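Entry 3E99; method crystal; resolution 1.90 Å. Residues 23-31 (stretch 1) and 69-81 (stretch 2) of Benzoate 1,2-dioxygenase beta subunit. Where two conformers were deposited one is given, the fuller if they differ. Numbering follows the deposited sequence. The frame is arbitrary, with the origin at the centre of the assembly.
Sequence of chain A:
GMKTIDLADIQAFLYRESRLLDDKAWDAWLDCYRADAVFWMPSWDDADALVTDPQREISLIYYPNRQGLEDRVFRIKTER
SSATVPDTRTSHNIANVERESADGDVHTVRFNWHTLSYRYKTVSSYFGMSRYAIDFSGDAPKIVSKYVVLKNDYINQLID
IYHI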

# COMPACT_ATOMS: atom_id res chain seq x y z
N ASP A 23 -7.06 -14.15 -7.38
CA ASP A 23 -7.18 -15.61 -7.24
C ASP A 23 -8.00 -16.27 -8.37
O ASP A 23 -8.25 -17.47 -8.32
N LYS A 24 -8.38 -15.48 -9.38
CA LYS A 24 -9.03 -15.94 -10.59
C LYS A 24 -10.35 -16.64 -10.35
O LYS A 24 -10.74 -17.54 -11.10
N ALA A 25 -11.05 -16.16 -9.32
CA ALA A 25 -12.37 -16.63 -8.92
C ALA A 25 -13.42 -15.76 -9.63
O ALA A 25 -14.07 -14.92 -9.01
N TRP A 26 -13.60 -15.98 -10.92
CA TRP A 26 -14.26 -14.99 -11.79
C TRP A 26 -15.74 -14.87 -11.49
O TRP A 26 -16.26 -13.78 -11.47
N ASP A 27 -16.43 -16.00 -11.23
CA ASP A 27 -17.85 -15.96 -10.89
C ASP A 27 -18.12 -15.29 -9.55
O ASP A 27 -19.05 -14.50 -9.43
N ALA A 28 -17.34 -15.60 -8.54
CA ALA A 28 -17.44 -14.92 -7.23
C ALA A 28 -17.19 -13.40 -7.35
O ALA A 28 -17.87 -12.57 -6.72
N TRP A 29 -16.20 -13.05 -8.16
CA TRP A 29 -15.89 -11.67 -8.47
C TRP A 29 -17.09 -10.93 -9.09
O TRP A 29 -17.41 -9.83 -8.68
N LEU A 30 -17.70 -11.53 -10.11
CA LEU A 30 -18.86 -10.93 -10.74
C LEU A 30 -19.94 -10.70 -9.74
O LEU A 30 -20.67 -9.74 -9.87
N ASP A 31 -20.07 -11.58 -8.75
CA ASP A 31 -21.11 -11.41 -7.73
C ASP A 31 -20.87 -10.27 -6.76
O ASP A 31 -21.74 -9.98 -5.96
N LEU A 69 -19.50 -7.01 -18.35
CA LEU A 69 -18.45 -7.60 -17.53
C LEU A 69 -18.51 -9.12 -17.59
O LEU A 69 -17.47 -9.77 -17.55
N GLU A 70 -19.73 -9.67 -17.64
CA GLU A 70 -19.94 -11.12 -17.73
C GLU A 70 -19.34 -11.61 -19.02
O GLU A 70 -18.66 -12.63 -19.07
N ASP A 71 -19.62 -10.90 -20.10
CA ASP A 71 -19.06 -11.32 -21.39
C ASP A 71 -17.54 -11.25 -21.39
O ASP A 71 -16.88 -12.08 -21.96
N ARG A 72 -16.98 -10.23 -20.76
CA ARG A 72 -15.54 -10.10 -20.71
C ARG A 72 -14.93 -11.25 -19.89
O ARG A 72 -13.90 -11.79 -20.26
N VAL A 73 -15.57 -11.61 -18.79
CA VAL A 73 -15.12 -12.77 -17.98
C VAL A 73 -15.20 -14.05 -18.82
O VAL A 73 -14.32 -14.89 -18.72
N PHE A 74 -16.23 -14.20 -19.66
CA PHE A 74 -16.33 -15.34 -20.54
C PHE A 74 -15.10 -15.37 -21.45
O PHE A 74 -14.53 -16.43 -21.63
N ARG A 75 -14.72 -14.22 -22.04
CA ARG A 75 -13.52 -14.16 -22.92
C ARG A 75 -12.24 -14.56 -22.16
O ARG A 75 -11.41 -15.29 -22.69
N ILE A 76 -12.10 -14.06 -20.95
CA ILE A 76 -10.94 -14.40 -20.13
C ILE A 76 -10.89 -15.91 -19.86
O ILE A 76 -9.84 -16.55 -19.97
N LYS A 77 -12.03 -16.48 -19.47
CA LYS A 77 -12.07 -17.92 -19.23
C LYS A 77 -11.67 -18.68 -20.49
O LYS A 77 -10.88 -19.66 -20.43
N THR A 78 -12.16 -18.22 -21.66
CA THR A 78 -11.86 -18.92 -22.92
C THR A 78 -10.37 -18.87 -23.23
O THR A 78 -9.77 -19.89 -23.55
N GLU A 79 -9.77 -17.70 -23.09
CA GLU A 79 -8.32 -17.55 -23.28
C GLU A 79 -7.54 -18.48 -22.34
O GLU A 79 -6.59 -19.13 -22.75
N ARG A 80 -7.93 -18.54 -21.08
CA ARG A 80 -7.21 -19.32 -20.09
C ARG A 80 -7.37 -20.82 -20.25
O ARG A 80 -6.52 -21.59 -19.81
N SER A 81 -8.45 -21.25 -20.89
CA SER A 81 -8.77 -22.66 -20.91
C SER A 81 -7.79 -23.46 -21.78
O SER A 81 -7.63 -24.65 -21.59

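The short helix 26-30 lies nearly antiparallel to the longer helix 69-81, at 168° between their directions, with the axes 10.7 Å apart at closest approach. Side chains fill that gap, and the two stretches together bury 543 Å².

In stretch 1, the CA-to-CB bond of K24 points toward the partner. With chi1 m and chi2 and chi3 t, its aliphatic chain runs out over one face of the R80 guanidinium, CD lying 3.2 Å from R80 NH2. A long methylene chain can cover a flat cation in this way, but the charged ends also come close, K24 NZ standing 3.9 Å from R80 NH1. Both groups find hydrogen-bond partners elsewhere in the structure.

A25, at the N-cap position, makes no contact, and W26 then supplies the centre of the packing. Its chi1 is m and its chi2 117°, and the side chain sits as a knob among V73, I76, K77 and R80. W26 CB lies 3.5 Å from V73 CG1, while the methyl I76 CG2 lies over one face of the indole, 4.1 Å from the centroid of the six-membered ring, in a CH-pi contact. Tryptophan suits this place because its broad apolar surface spans several helix residues while its one polar atom can still be satisfied: NE1 donates to water 1 at 2.8 Å, and R80 NE donates to the same water O at 2.9 Å, so the water bridges the two side chains.

D27 starts sideways, at the exposed margin, but its end comes nearer. There OD1 accepts a hydrogen bond from K77 NZ at 2.8 Å, within a salt bridge. The extended lysine, m at chi1 and t thereafter, also starts sideways and has the length to reach across, its CG passing 3.8 Å from W26 CD1.

W29, with chi1 t, points toward the partner and is buried: its CZ3 lies 3.7 Å from V73 CG2, and L69 CD2 meets the ring edge 4.0 Å from CH2. Its NE1 is hydrogen-bonded elsewhere in the structure.

L30, m at chi1 and t at chi2, ends the packing. Its CD1 lies 3.8 Å from V73 CG1 and its CD2 3.9 Å from L69 CB. A branched leucine suits this buried site because its two methyl groups fill the space beside V73, with CD2 also against L69. V73 thus touches W26, W29 and L30, its compact branches fitting among larger side chains.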

# COMPACT_ATOMS: atom_id res chain seq x y z
CB ASP A 23 -7.76 -15.96 -5.90
CG ASP A 23 -6.75 -15.78 -4.75
OD1 ASP A 23 -5.53 -15.62 -5.01
OD2 ASP A 23 -7.22 -15.73 -3.58
CB LYS A 24 -8.03 -16.77 -11.40
CG LYS A 24 -6.68 -16.00 -11.46
CD LYS A 24 -5.73 -16.41 -12.50
CE LYS A 24 -4.45 -15.53 -12.46
NZ LYS A 24 -4.59 -14.20 -13.14
CB ALA A 25 -12.54 -16.49 -7.40
CB TRP A 26 -14.07 -15.34 -13.28
CG TRP A 26 -12.72 -15.62 -13.68
CD1 TRP A 26 -12.24 -16.80 -14.18
CD2 TRP A 26 -11.62 -14.72 -13.66
NE1 TRP A 26 -10.92 -16.69 -14.45
CE2 TRP A 26 -10.50 -15.42 -14.15
CE3 TRP A 26 -11.46 -13.38 -13.28
CZ2 TRP A 26 -9.24 -14.84 -14.25
CZ3 TRP A 26 -10.20 -12.80 -13.37
CH2 TRP A 26 -9.10 -13.55 -13.84
CB ASP A 27 -18.47 -17.37 -10.90
CG ASP A 27 -18.41 -18.01 -12.26
OD1 ASP A 27 -18.18 -17.29 -13.26
OD2 ASP A 27 -18.61 -19.24 -12.32
CB ALA A 28 -16.47 -15.57 -6.23
CB TRP A 29 -14.68 -11.56 -9.38
CG TRP A 29 -14.36 -10.10 -9.73
CD1 TRP A 29 -13.80 -9.15 -8.92
CD2 TRP A 29 -14.65 -9.46 -10.98
NE1 TRP A 29 -13.70 -7.96 -9.60
CE2 TRP A 29 -14.23 -8.12 -10.86
CE3 TRP A 29 -15.20 -9.90 -12.19
CZ2 TRP A 29 -14.33 -7.21 -11.91
CZ3 TRP A 29 -15.36 -8.99 -13.24
CH2 TRP A 29 -14.92 -7.62 -13.08
CB LEU A 30 -19.40 -11.80 -11.90
CG LEU A 30 -18.56 -11.75 -13.17
CD1 LEU A 30 -18.81 -12.97 -14.09
CD2 LEU A 30 -18.69 -10.41 -13.90
CB ASP A 31 -21.34 -12.69 -6.94
CG ASP A 31 -22.25 -13.67 -7.66
OD1 ASP A 31 -23.06 -13.24 -8.53
OD2 ASP A 31 -22.14 -14.87 -7.34
CB LEU A 69 -18.54 -7.18 -16.07
CG LEU A 69 -18.08 -5.77 -15.71
CD1 LEU A 69 -18.29 -5.53 -14.22
CD2 LEU A 69 -16.62 -5.56 -16.10
CB GLU A 70 -21.43 -11.47 -17.67
CG GLU A 70 -22.09 -11.19 -16.28
CD GLU A 70 -23.58 -11.07 -16.35
OE1 GLU A 70 -24.19 -11.74 -17.18
OE2 GLU A 70 -24.15 -10.29 -15.57
CB ASP A 71 -19.64 -10.49 -22.53
CG ASP A 71 -21.16 -10.58 -22.60
OD1 ASP A 71 -21.77 -11.62 -22.24
OD2 ASP A 71 -21.77 -9.59 -23.03
CB ARG A 72 -15.15 -8.75 -20.13
CG ARG A 72 -13.71 -8.40 -20.33
CD ARG A 72 -13.43 -6.99 -19.78
NE ARG A 72 -13.50 -5.96 -20.82
CZ ARG A 72 -12.47 -5.25 -21.27
NH1 ARG A 72 -11.23 -5.46 -20.82
NH2 ARG A 72 -12.67 -4.33 -22.20
CB VAL A 73 -15.95 -12.89 -16.66
CG1 VAL A 73 -15.91 -14.31 -16.10
CG2 VAL A 73 -15.51 -11.85 -15.64
CB PHE A 74 -17.60 -15.35 -21.43
CG PHE A 74 -17.87 -16.72 -22.04
CD1 PHE A 74 -17.30 -17.10 -23.26
CD2 PHE A 74 -18.65 -17.64 -21.36
CE1 PHE A 74 -17.52 -18.33 -23.77
CE2 PHE A 74 -18.89 -18.87 -21.87
CZ PHE A 74 -18.34 -19.23 -23.07
CB ARG A 75 -13.34 -12.76 -23.58
CG ARG A 75 -12.08 -12.71 -24.50
CD ARG A 75 -11.72 -11.31 -25.07
NE ARG A 75 -11.66 -10.21 -24.08
CZ ARG A 75 -10.76 -10.06 -23.09
NH1 ARG A 75 -9.79 -10.94 -22.86
NH2 ARG A 75 -10.85 -9.00 -22.29
CB ILE A 76 -10.92 -13.57 -18.84
CG1 ILE A 76 -10.49 -12.11 -19.18
CG2 ILE A 76 -9.97 -14.21 -17.80
CD1 ILE A 76 -11.00 -11.08 -18.22
CB LYS A 77 -13.47 -18.35 -18.75
CG LYS A 77 -13.88 -17.84 -17.42
CD LYS A 77 -15.21 -18.49 -17.02
CE LYS A 77 -15.68 -18.08 -15.65
NZ LYS A 77 -17.08 -18.58 -15.45
CB THR A 78 -12.67 -18.36 -24.11
OG1 THR A 78 -14.05 -18.45 -23.81
CG2 THR A 78 -12.40 -19.17 -25.36
CB GLU A 79 -7.90 -16.08 -23.05
CG GLU A 79 -8.40 -15.16 -24.18
CD GLU A 79 -8.13 -13.68 -23.96
OE1 GLU A 79 -7.90 -13.24 -22.79
OE2 GLU A 79 -8.19 -12.96 -24.98
CB ARG A 80 -7.63 -18.88 -18.69
CG ARG A 80 -7.14 -17.48 -18.35
CD ARG A 80 -7.64 -17.00 -17.01
NE ARG A 80 -7.22 -17.93 -15.97
CZ ARG A 80 -6.01 -17.95 -15.42
NH1 ARG A 80 -5.10 -17.06 -15.79
NH2 ARG A 80 -5.73 -18.86 -14.49
CB SER A 81 -10.21 -22.86 -21.37
OG SER A 81 -10.32 -22.56 -22.73
O HOH W 1 -9.77 -19.10 -15.43